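Side-chain contacts in OxyA protein (Actinoplanes teichomyceticus, PDB 5HH3), which probably carries out phenolic coupling of a peptide precursor in glycopeptide antibiotic biosynthesis, as a heme-dependent cytochrome P450: residues B[160-163]-B[164-167]; B[192-195]-B[196-200]. All coordinates share one frame; numbering follows the deposited sequence.

Interaction 1 (B[160-163]-B[164-167])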
loop_
_atom_site.group_PDB
_atom_site.type_symbol
_atom_site.label_atom_id
_atom_site.label_comp_id
_atom_site.label_asym_id
_atom_site.label_seq_id
_atom_site.Cartn_x
_atom_site.Cartn_y
_atom_site.Cartn_z
ATOM N N GLY B 160 33.681 5.416 -3.665
ATOM C CA GLY B 160 34.966 4.868 -4.031
ATOM C C GLY B 160 34.872 3.648 -4.938
ATOM O O GLY B 160 35.811 2.854 -4.980
ATOM N N ILE B 161 33.766 3.479 -5.667
ATOM C CA ILE B 161 33.685 2.381 -6.638
ATOM C C ILE B 161 34.604 2.776 -7.816
ATOM O O ILE B 161 34.457 3.873 -8.336
ATOM C CB ILE B 161 32.241 2.135 -7.158
ATOM C CG1 ILE B 161 31.197 2.026 -6.025
ATOM C CG2 ILE B 161 32.192 0.886 -8.031
ATOM C CD1 ILE B 161 31.533 1.015 -4.957
ATOM N N PRO B 162 35.571 1.910 -8.215
ATOM C CA PRO B 162 36.377 2.273 -9.382
ATOM C C PRO B 162 35.522 2.430 -10.625
ATOM O O PRO B 162 34.504 1.744 -10.755
ATOM C CB PRO B 162 37.360 1.099 -9.528
ATOM C CG PRO B 162 37.478 0.535 -8.160
ATOM C CD PRO B 162 36.116 0.716 -7.538
ATOM N N ARG B 163 35.931 3.337 -11.511
ATOM C CA ARG B 163 35.159 3.683 -12.705
ATOM C C ARG B 163 34.782 2.493 -13.578
ATOM O O ARG B 163 33.667 2.425 -14.090
ATOM C CB ARG B 163 35.919 4.714 -13.544
ATOM C CG ARG B 163 35.931 6.096 -12.917
ATOM C CD ARG B 163 34.563 6.718 -13.018
ATOM N NE ARG B 163 34.475 8.046 -12.437
ATOM C CZ ARG B 163 34.630 9.201 -13.089
ATOM N NH1 ARG B 163 34.956 9.247 -14.380
ATOM N NH2 ARG B 163 34.473 10.340 -12.427
ATOM N N ASP B 164 35.711 1.559 -13.721
ATOM C CA ASP B 164 35.496 0.322 -14.490
ATOM C C ASP B 164 34.324 -0.522 -13.995
ATOM O O ASP B 164 33.679 -1.203 -14.792
ATOM C CB ASP B 164 36.766 -0.539 -14.477
ATOM C CG ASP B 164 37.851 -0.018 -15.410
ATOM O OD1 ASP B 164 37.649 1.038 -16.065
ATOM O OD2 ASP B 164 38.917 -0.682 -15.496
ATOM N N ASP B 165 34.064 -0.473 -12.684
ATOM C CA ASP B 165 33.025 -1.294 -12.048
ATOM C C ASP B 165 31.658 -0.645 -11.993
ATOM O O ASP B 165 30.670 -1.348 -11.805
ATOM C CB ASP B 165 33.436 -1.653 -10.613
ATOM C CG ASP B 165 34.681 -2.525 -10.541
ATOM O OD1 ASP B 165 34.955 -3.309 -11.479
ATOM O OD2 ASP B 165 35.379 -2.441 -9.507
ATOM N N GLN B 166 31.585 0.678 -12.149
ATOM C CA GLN B 166 30.386 1.423 -11.740
ATOM C C GLN B 166 29.127 1.063 -12.528
ATOM O O GLN B 166 28.051 0.902 -11.932
ATOM C CB GLN B 166 30.614 2.948 -11.810
ATOM C CG GLN B 166 31.676 3.454 -10.849
ATOM C CD GLN B 166 31.830 4.961 -10.857
ATOM O OE1 GLN B 166 31.157 5.652 -11.602
ATOM N NE2 GLN B 166 32.709 5.476 -10.008
ATOM N N ALA B 167 29.259 0.951 -13.849
ATOM C CA ALA B 167 28.110 0.675 -14.719
ATOM C C ALA B 167 27.435 -0.663 -14.383
ATOM O O ALA B 167 26.208 -0.725 -14.269
ATOM C CB ALA B 167 28.539 0.698 -16.185
HETATM O O HOH W 1 31.522 1.337 -15.630
#
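Gln-166 reaches back to Ile-161 because its CG lies anti to its own carbonyl carbon (chi1 -64°) and the chain then runs out straight (chi2 -176°), carrying the amide to the tight loop that joins helix 142-159 to helix 163-178 in the cytochrome P450 fold. The first helix ends in a Schellman motif at Gly-160, and the next begins only a few residues later. From the buried Gln-166, NE2 donates to Ile-161 O at 2.9 Å along a nearly straight line (172° at the hydrogen). The acceptor lies in the plane of the amide, while the donor is tilted out of the carbonyl plane. NE2 also bonds to Asp-157 OD1 on helix 142-159, so a single amide nitrogen ties loop and preceding helix together, and two bonds fix the rotation of its flat group. On its way there the chain brushes the loop backbone, with Gln-166 CG 3.3 Å from Pro-162 O. That same oxygen accepts Asp-165 N at 3.0 Å.

Two flanks complete the contact. Arg-163, bent at chi2, lays its CD 3.7 Å from Gln-166 NE2; NE2 sits at the guanidinium edge, near its plane, with the amide plane turned well away from it, and Arg-163 NH2 goes on to a salt bridge with Asp-157. On the other flank Ile-161 CG2 meets Asp-165 CB at 3.8 Å, the side chains crossing at about a right angle. Asp-165 OD2 lies alongside the Pro-162 ring and finds its polar partner in Tyr-195 OH. In the first helical turn, one water accepts from Ala-167 N at 2.9 Å and donates to Arg-163 O at 2.9 Å.

Interaction 2 (B[192-195]-B[196-200])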
loop_
_atom_site.group_PDB
_atom_site.type_symbol
_atom_site.label_atom_id
_atom_site.label_comp_id
_atom_site.label_asym_id
_atom_site.label_seq_id
_atom_site.Cartn_x
_atom_site.Cartn_y
_atom_site.Cartn_z
ATOM N N PHE B 192 25.459 -7.746 -6.560
ATOM C CA PHE B 192 25.736 -6.518 -5.801
ATOM C C PHE B 192 26.403 -6.809 -4.446
ATOM O O PHE B 192 27.436 -6.227 -4.117
ATOM C CB PHE B 192 24.440 -5.724 -5.604
ATOM C CG PHE B 192 24.619 -4.452 -4.836
ATOM C CD1 PHE B 192 25.087 -3.311 -5.463
ATOM C CD2 PHE B 192 24.322 -4.393 -3.476
ATOM C CE1 PHE B 192 25.259 -2.129 -4.758
ATOM C CE2 PHE B 192 24.491 -3.216 -2.766
ATOM C CZ PHE B 192 24.965 -2.081 -3.410
ATOM N N MET B 193 25.816 -7.731 -3.687
ATOM C CA MET B 193 26.311 -8.107 -2.350
ATOM C C MET B 193 27.716 -8.701 -2.316
ATOM O O MET B 193 28.485 -8.399 -1.401
ATOM C CB MET B 193 25.349 -9.103 -1.690
ATOM C CG MET B 193 24.036 -8.490 -1.240
ATOM S SD MET B 193 24.253 -7.328 0.117
ATOM C CE MET B 193 24.830 -8.424 1.425
ATOM N N THR B 194 28.035 -9.563 -3.283
ATOM C CA THR B 194 29.362 -10.169 -3.370
ATOM C C THR B 194 30.421 -9.104 -3.650
ATOM O O THR B 194 31.514 -9.159 -3.090
ATOM C CB THR B 194 29.437 -11.261 -4.464
ATOM O OG1 THR B 194 28.384 -12.207 -4.269
ATOM C CG2 THR B 194 30.775 -11.996 -4.429
ATOM N N TYR B 195 30.098 -8.142 -4.515
ATOM C CA TYR B 195 31.002 -7.023 -4.766
ATOM C C TYR B 195 31.217 -6.215 -3.468
ATOM O O TYR B 195 32.355 -6.008 -3.048
ATOM C CB TYR B 195 30.474 -6.128 -5.892
ATOM C CG TYR B 195 31.464 -5.066 -6.315
ATOM C CD1 TYR B 195 31.567 -3.878 -5.604
ATOM C CD2 TYR B 195 32.319 -5.257 -7.408
ATOM C CE1 TYR B 195 32.467 -2.899 -5.963
ATOM C CE2 TYR B 195 33.234 -4.275 -7.776
ATOM C CZ TYR B 195 33.289 -3.091 -7.042
ATOM O OH TYR B 195 34.161 -2.086 -7.338
ATOM N N MET B 196 30.130 -5.804 -2.820
ATOM C CA MET B 196 30.228 -4.978 -1.601
ATOM C C MET B 196 30.932 -5.682 -0.433
ATOM O O MET B 196 31.711 -5.054 0.289
ATOM C CB MET B 196 28.847 -4.496 -1.150
ATOM C CG MET B 196 28.145 -3.561 -2.123
ATOM S SD MET B 196 29.084 -2.128 -2.701
ATOM C CE MET B 196 29.738 -1.559 -1.140
ATOM N N ASN B 197 30.677 -6.978 -0.262
ATOM C CA ASN B 197 31.352 -7.759 0.775
ATOM C C ASN B 197 32.867 -7.787 0.597
ATOM O O ASN B 197 33.597 -7.722 1.579
ATOM C CB ASN B 197 30.817 -9.192 0.823
ATOM C CG ASN B 197 29.395 -9.279 1.362
ATOM O OD1 ASN B 197 28.868 -8.338 1.955
ATOM N ND2 ASN B 197 28.771 -10.430 1.159
ATOM N N LYS B 198 33.337 -7.870 -0.646
ATOM C CA LYS B 198 34.783 -7.774 -0.927
ATOM C C LYS B 198 35.312 -6.382 -0.593
ATOM O O LYS B 198 36.327 -6.246 0.095
ATOM C CB LYS B 198 35.097 -8.110 -2.389
ATOM C CG LYS B 198 34.992 -9.591 -2.694
ATOM C CD LYS B 198 35.076 -9.844 -4.187
ATOM C CE LYS B 198 34.890 -11.318 -4.499
ATOM N NZ LYS B 198 34.714 -11.539 -5.959
ATOM N N MET B 199 34.606 -5.367 -1.082
ATOM C CA MET B 199 34.935 -3.966 -0.814
ATOM C C MET B 199 35.026 -3.648 0.682
ATOM O O MET B 199 35.924 -2.923 1.115
ATOM C CB MET B 199 33.894 -3.065 -1.456
ATOM C CG MET B 199 34.091 -1.590 -1.167
ATOM S SD MET B 199 33.427 -0.543 -2.475
ATOM C CE MET B 199 34.717 -0.762 -3.700
ATOM N N THR B 200 34.089 -4.188 1.453
ATOM C CA THR B 200 34.146 -4.094 2.908
ATOM C C THR B 200 35.394 -4.773 3.478
ATOM O O THR B 200 36.109 -4.170 4.273
ATOM C CB THR B 200 32.884 -4.684 3.556
ATOM O OG1 THR B 200 31.747 -3.911 3.154
ATOM C CG2 THR B 200 32.975 -4.598 5.030
#
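Met-196 lays its CG over one face of the Phe-192 ring, 3.9 Å from the ring centroid and offset toward the CE2 and CZ rim, in a CH-pi contact. The bend at chi2 of Met-196 (-51°) leaves its SD obliquely above the same ring, 4.7 Å from the centroid. Three residues further along, Tyr-195 and Met-199 repeat the spacing, with Met-199 CE 3.8 Å from Tyr-195 CE1 and the two side chains meeting at a slant. Both pairs are four residues apart on helix 182-205 of the P450 fold, the first a Met-aromatic contact within the helix, and helices 163-178, 211-219 and 225-256 pack around this apolar side. Backbone bonds of the same spacing run beneath, with Met-196 N 3.0 Å from Phe-192 O. Two donors of Thr-200 grip Met-196 O: the backbone N at 2.8 Å, and OG1 at 3.1 Å from above the carbonyl plane. On the outer side, Thr-194 CG2 and the extended Lys-198 chain lie side by side, and Thr-194 OG1 turns back to Asn-190 O. A chi1 of -70°, with CG anti to the carbonyl carbon, brings Asn-197 CG to 3.0 Å from Met-193 O.

How the interactions relate
Interaction 1 closes before interaction 2 opens along the chain, and their centres lie about 13 Å apart on the same side of the molecule. The first sits where helix 142-159 gives way to helix 163-178; the second is on the next helix, 182-205. The two touch directly. Ile-161 CD1 packs on Met-199 SD at 3.5 Å, and Tyr-195 OH lies 3.4 Å from Pro-162 CD and 2.5 Å from Asp-165 OD2, a probable hydrogen bond. The loop is thus held by packing, and the start of helix 163-178 by that bond. Helices 163-178 and 182-205 probably correspond to F and G, which in P450s cover the distal heme side and shape access to the active site.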